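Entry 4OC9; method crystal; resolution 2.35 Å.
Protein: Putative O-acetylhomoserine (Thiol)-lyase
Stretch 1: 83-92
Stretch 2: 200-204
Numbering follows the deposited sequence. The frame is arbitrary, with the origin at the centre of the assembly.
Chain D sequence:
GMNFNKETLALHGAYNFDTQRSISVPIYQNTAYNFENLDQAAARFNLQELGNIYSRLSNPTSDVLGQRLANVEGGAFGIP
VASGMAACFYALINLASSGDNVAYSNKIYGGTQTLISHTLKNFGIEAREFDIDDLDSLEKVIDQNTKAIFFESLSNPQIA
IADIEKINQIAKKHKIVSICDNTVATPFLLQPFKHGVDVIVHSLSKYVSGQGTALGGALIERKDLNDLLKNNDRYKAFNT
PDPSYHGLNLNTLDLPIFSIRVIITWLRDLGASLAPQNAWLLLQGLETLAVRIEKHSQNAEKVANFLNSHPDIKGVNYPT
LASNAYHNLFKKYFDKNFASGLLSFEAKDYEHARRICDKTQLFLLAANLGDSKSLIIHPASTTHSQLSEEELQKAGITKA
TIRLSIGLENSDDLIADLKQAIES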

ATOM      1  N   SER D  83      10.084  11.276  -8.980  1.00  9.28           N
ATOM      2  CA  SER D  83      10.298  10.675 -10.279  1.00  8.91           C
ATOM      3  C   SER D  83      11.665  10.981 -10.802  1.00  8.30           C
ATOM      4  O   SER D  83      12.367  11.806 -10.273  1.00  7.70           O
ATOM      5  N   GLY D  84      12.038  10.240 -11.843  1.00  9.76           N
ATOM      6  CA  GLY D  84      13.332  10.389 -12.515  1.00 10.33           C
ATOM      7  C   GLY D  84      13.459  11.809 -13.076  1.00 11.76           C
ATOM      8  O   GLY D  84      14.505  12.419 -12.991  1.00 11.53           O
HETATM    9  N   MSE D  85      12.374  12.329 -13.628  1.00 13.61           N
HETATM   10  CA  MSE D  85      12.375  13.685 -14.170  1.00 16.14           C
HETATM   11  C   MSE D  85      12.634  14.645 -13.054  1.00 14.48           C
HETATM   12  O   MSE D  85      13.461  15.535 -13.182  1.00 15.17           O
ATOM     13  N   ALA D  86      11.940  14.471 -11.936  1.00 12.71           N
ATOM     14  CA  ALA D  86      12.139  15.344 -10.798  1.00 11.41           C
ATOM     15  C   ALA D  86      13.587  15.298 -10.368  1.00 11.53           C
ATOM     16  O   ALA D  86      14.155  16.322  -9.996  1.00 11.42           O
ATOM     17  N   ALA D  87      14.196  14.118 -10.414  1.00 11.02           N
ATOM     18  CA  ALA D  87      15.608  13.962 -10.054  1.00 10.99           C
ATOM     19  C   ALA D  87      16.501  14.764 -11.026  1.00 11.28           C
ATOM     20  O   ALA D  87      17.460  15.417 -10.597  1.00 10.65           O
ATOM     21  N   CYS D  88      16.232  14.671 -12.330  1.00 11.61           N
ATOM     22  CA  CYS D  88      17.022  15.411 -13.339  1.00 13.09           C
ATOM     23  C   CYS D  88      16.842  16.929 -13.106  1.00 13.90           C
ATOM     24  O   CYS D  88      17.811  17.667 -13.023  1.00 14.70           O
ATOM     25  N   PHE D  89      15.592  17.353 -12.913  1.00 15.46           N
ATOM     26  CA  PHE D  89      15.247  18.756 -12.650  1.00 15.35           C
ATOM     27  C   PHE D  89      15.975  19.281 -11.397  1.00 15.73           C
ATOM     28  O   PHE D  89      16.676  20.290 -11.454  1.00 19.44           O
ATOM     29  N   TYR D  90      15.798  18.594 -10.278  1.00 15.15           N
ATOM     30  CA  TYR D  90      16.448  18.948  -9.013  1.00 14.82           C
ATOM     31  C   TYR D  90      17.967  19.002  -9.105  1.00 14.74           C
ATOM     32  O   TYR D  90      18.581  19.874  -8.509  1.00 14.89           O
ATOM     33  N   ALA D  91      18.569  18.095  -9.862  1.00 14.30           N
ATOM     34  CA  ALA D  91      20.032  18.077 -10.000  1.00 14.12           C
ATOM     35  C   ALA D  91      20.543  19.318 -10.756  1.00 15.28           C
ATOM     36  O   ALA D  91      21.519  19.950 -10.346  1.00 15.05           O
ATOM     37  N   LEU D  92      19.844  19.683 -11.817  1.00 15.14           N
ATOM     38  CA  LEU D  92      20.202  20.849 -12.599  1.00 16.31           C
ATOM     39  C   LEU D  92      19.989  22.182 -11.841  1.00 16.32           C
ATOM     40  O   LEU D  92      20.902  23.022 -11.741  1.00 16.23           O
ATOM     41  N   ILE D 200      25.111  11.425  -9.758  1.00 17.01           N
ATOM     42  CA  ILE D 200      24.397  10.410 -10.522  1.00 14.38           C
ATOM     43  C   ILE D 200      22.888  10.521 -10.325  1.00 13.59           C
ATOM     44  O   ILE D 200      22.413  10.698  -9.193  1.00 14.85           O
ATOM     45  N   VAL D 201      22.145  10.500 -11.423  1.00 12.76           N
ATOM     46  CA  VAL D 201      20.685  10.525 -11.321  1.00 14.74           C
ATOM     47  C   VAL D 201      20.141   9.210 -11.863  1.00 13.66           C
ATOM     48  O   VAL D 201      20.740   8.577 -12.742  1.00 15.61           O
ATOM     49  N   HIS D 202      19.049   8.763 -11.277  1.00 11.67           N
ATOM     50  CA  HIS D 202      18.408   7.531 -11.706  1.00 10.42           C
ATOM     51  C   HIS D 202      16.924   7.653 -11.751  1.00 10.05           C
ATOM     52  O   HIS D 202      16.308   8.351 -10.935  1.00  8.79           O
ATOM     53  N   SER D 203      16.355   7.020 -12.756  1.00  9.70           N
ATOM     54  CA  SER D 203      14.921   6.965 -12.834  1.00 10.04           C
ATOM     55  C   SER D 203      14.720   5.603 -12.205  1.00  9.77           C
ATOM     56  O   SER D 203      14.964   4.593 -12.839  1.00 10.33           O
ATOM     57  N   LEU D 204      14.356   5.580 -10.936  1.00 10.61           N
ATOM     58  CA  LEU D 204      14.113   4.324 -10.188  1.00 11.37           C
ATOM     59  C   LEU D 204      12.891   3.578 -10.738  1.00 11.39           C
ATOM     60  O   LEU D 204      12.726   2.382 -10.574  1.00 11.41           O
TER

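What does the start of the strand bring to the helix? The strand of residues 200-203 runs nearly antiparallel to helix 84-92, with 159° between their N-to-C directions and a closest approach of 7.2 Å between the axes. The groups that meet here are a valine, two alanines, a cysteine and a glycine. Ile200, with chi1 m and chi2 t, takes no part: Ile200 CB is 8.9 Å from Ala91 CB, its nearest atom in the helix. The contact therefore begins with the next residue.

Which side chain fills the space between strand and helix? It is Val201, whose CA-to-CB bond points toward the helix and which has more area covered by the other stretch than any other residue here. Its chi1 is m, at -70°, and its two methyl groups meet different parts of the helical surface. Val201 CG1 lies 3.9 Å from Ala91 CB and 4.4 Å from Ala87 CB; these two alanines are one helical turn apart, and both direct their CB atoms toward the strand. Between them, the backbone is also within reach, with Ala87 O 3.8 Å from Val201 CG1, where the methyl makes a packing contact with the oxygen. Inside the helix, Ala87 O accepts a hydrogen bond from Ala91 N at 3.0 Å. The other methyl, Val201 CG2, sits 4.1 Å from Cys88 SG. Cys88 leaves the helix sideways, and its m rotamer places the sulfur beside the valine; the same SG is 3.5 Å from Gly84 O.

How does His202 take part if its side chain points away? It does so through its backbone. The alternation of the strand sends the side chain away from the helix, with chi1 m and chi2 at -84°; the nearest side-chain atom, His202 CB, is 6.7 Å from Ala87 CB, and NE2 is hydrogen-bonded elsewhere in the structure. The carbonyl oxygen remains on the contact side: His202 O is 4.2 Å from Ala87 CB and 3.9 Å from Gly84 CA.

Why can the two backbones come so close at Ser203? The residue opposite is Gly84, and its CA lies just 3.8 Å from Ser203 CA. A CB on Gly84 would point toward the strand and fall 2.6 Å from Ser203 CB, a clash, so the absence of a side chain on Gly84 is what allows this spacing. Ser203 itself points sideways, with chi1 t, and its OG is hydrogen-bonded elsewhere. Just before the glycine, Ser83 faces away from the strand and caps the helix: in the p rotamer, its OG accepts from Ala86 N at 3.1 Å.

Does the contact continue past the strand? Hardly: Leu204, with chi1 m and chi2 t, points sideways, and Leu204 CB is 6.7 Å from Gly84 N, the closest approach of its side chain. No hydrogen bond crosses between the stretches, and the 222 Å² buried between them, both sides summed, comes from close packing around Val201 and the glycine.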

ATOM      1  CB  SER D  83       9.309  11.222 -11.288  1.00  8.96           C
ATOM      2  OG  SER D  83       9.549  12.590 -11.539  1.00  8.44           O
HETATM    3  CB  MSE D  85      11.034  14.057 -14.777  1.00 20.26           C
HETATM    4  CG  MSE D  85      10.761  13.396 -16.119  1.00 25.54           C
HETATM    5 SE   MSE D  85      12.284  13.584 -17.375  1.00 38.46          SE
HETATM    6  CE  MSE D  85      12.419  15.538 -17.348  1.00 38.98           C
ATOM      7  CB  ALA D  86      11.241  14.952  -9.641  1.00 11.73           C
ATOM      8  CB  ALA D  87      16.004  12.491 -10.068  1.00 11.12           C
ATOM      9  CB  CYS D  88      16.644  15.012 -14.758  1.00 12.71           C
ATOM     10  SG  CYS D  88      17.033  13.304 -15.217  1.00 13.87           S
ATOM     11  CB  PHE D  89      13.734  18.900 -12.624  1.00 15.18           C
ATOM     12  CG  PHE D  89      13.261  20.192 -12.088  1.00 15.27           C
ATOM     13  CD1 PHE D  89      13.638  21.375 -12.667  1.00 16.71           C
ATOM     14  CD2 PHE D  89      12.309  20.211 -11.067  1.00 16.23           C
ATOM     15  CE1 PHE D  89      13.156  22.584 -12.178  1.00 18.60           C
ATOM     16  CE2 PHE D  89      11.804  21.390 -10.584  1.00 16.27           C
ATOM     17  CZ  PHE D  89      12.231  22.596 -11.142  1.00 18.66           C
ATOM     18  CB  TYR D  90      15.987  17.973  -7.920  1.00 14.93           C
ATOM     19  CG  TYR D  90      14.675  18.346  -7.264  1.00 14.61           C
ATOM     20  CD1 TYR D  90      13.656  18.958  -7.987  1.00 14.86           C
ATOM     21  CD2 TYR D  90      14.384  17.916  -5.976  1.00 14.47           C
ATOM     22  CE1 TYR D  90      12.459  19.288  -7.396  1.00 14.50           C
ATOM     23  CE2 TYR D  90      13.171  18.213  -5.382  1.00 14.12           C
ATOM     24  CZ  TYR D  90      12.211  18.891  -6.101  1.00 14.28           C
ATOM     25  OH  TYR D  90      10.996  19.185  -5.528  1.00 13.85           O
ATOM     26  CB  ALA D  91      20.500  16.823 -10.674  1.00 13.81           C
ATOM     27  CB  LEU D  92      19.428  20.831 -13.920  1.00 18.00           C
ATOM     28  CG  LEU D  92      19.817  19.648 -14.833  1.00 20.70           C
ATOM     29  CD1 LEU D  92      18.857  19.474 -16.004  1.00 21.23           C
ATOM     30  CD2 LEU D  92      21.250  19.785 -15.330  1.00 20.46           C
ATOM     31  CB  ILE D 200      24.799   8.996 -10.102  1.00 12.73           C
ATOM     32  CG1 ILE D 200      26.185   8.665 -10.632  1.00 12.60           C
ATOM     33  CG2 ILE D 200      23.828   7.988 -10.679  1.00 13.04           C
ATOM     34  CD1 ILE D 200      26.715   7.336 -10.166  1.00 11.63           C
ATOM     35  CB  VAL D 201      19.984  11.690 -12.010  1.00 15.74           C
ATOM     36  CG1 VAL D 201      20.259  12.973 -11.275  1.00 15.80           C
ATOM     37  CG2 VAL D 201      20.362  11.772 -13.486  1.00 16.79           C
ATOM     38  CB  HIS D 202      18.576   6.379 -10.718  1.00 10.36           C
ATOM     39  CG  HIS D 202      19.922   5.732 -10.712  1.00 10.64           C
ATOM     40  ND1 HIS D 202      20.262   4.748 -11.614  1.00  9.77           N
ATOM     41  CD2 HIS D 202      20.950   5.814  -9.833  1.00 10.93           C
ATOM     42  CE1 HIS D 202      21.482   4.328 -11.351  1.00 10.86           C
ATOM     43  NE2 HIS D 202      21.928   4.967 -10.282  1.00 11.44           N
ATOM     44  CB  SER D 203      14.330   6.953 -14.229  1.00  9.71           C
ATOM     45  OG  SER D 203      12.943   6.627 -14.070  1.00 10.20           O
ATOM     46  CB  LEU D 204      13.882   4.635  -8.726  1.00 11.98           C
ATOM     47  CG  LEU D 204      15.000   5.390  -8.012  1.00 12.18           C
ATOM     48  CD1 LEU D 204      14.614   5.600  -6.551  1.00 13.26           C
ATOM     49  CD2 LEU D 204      16.310   4.632  -8.101  1.00 12.23           C
TER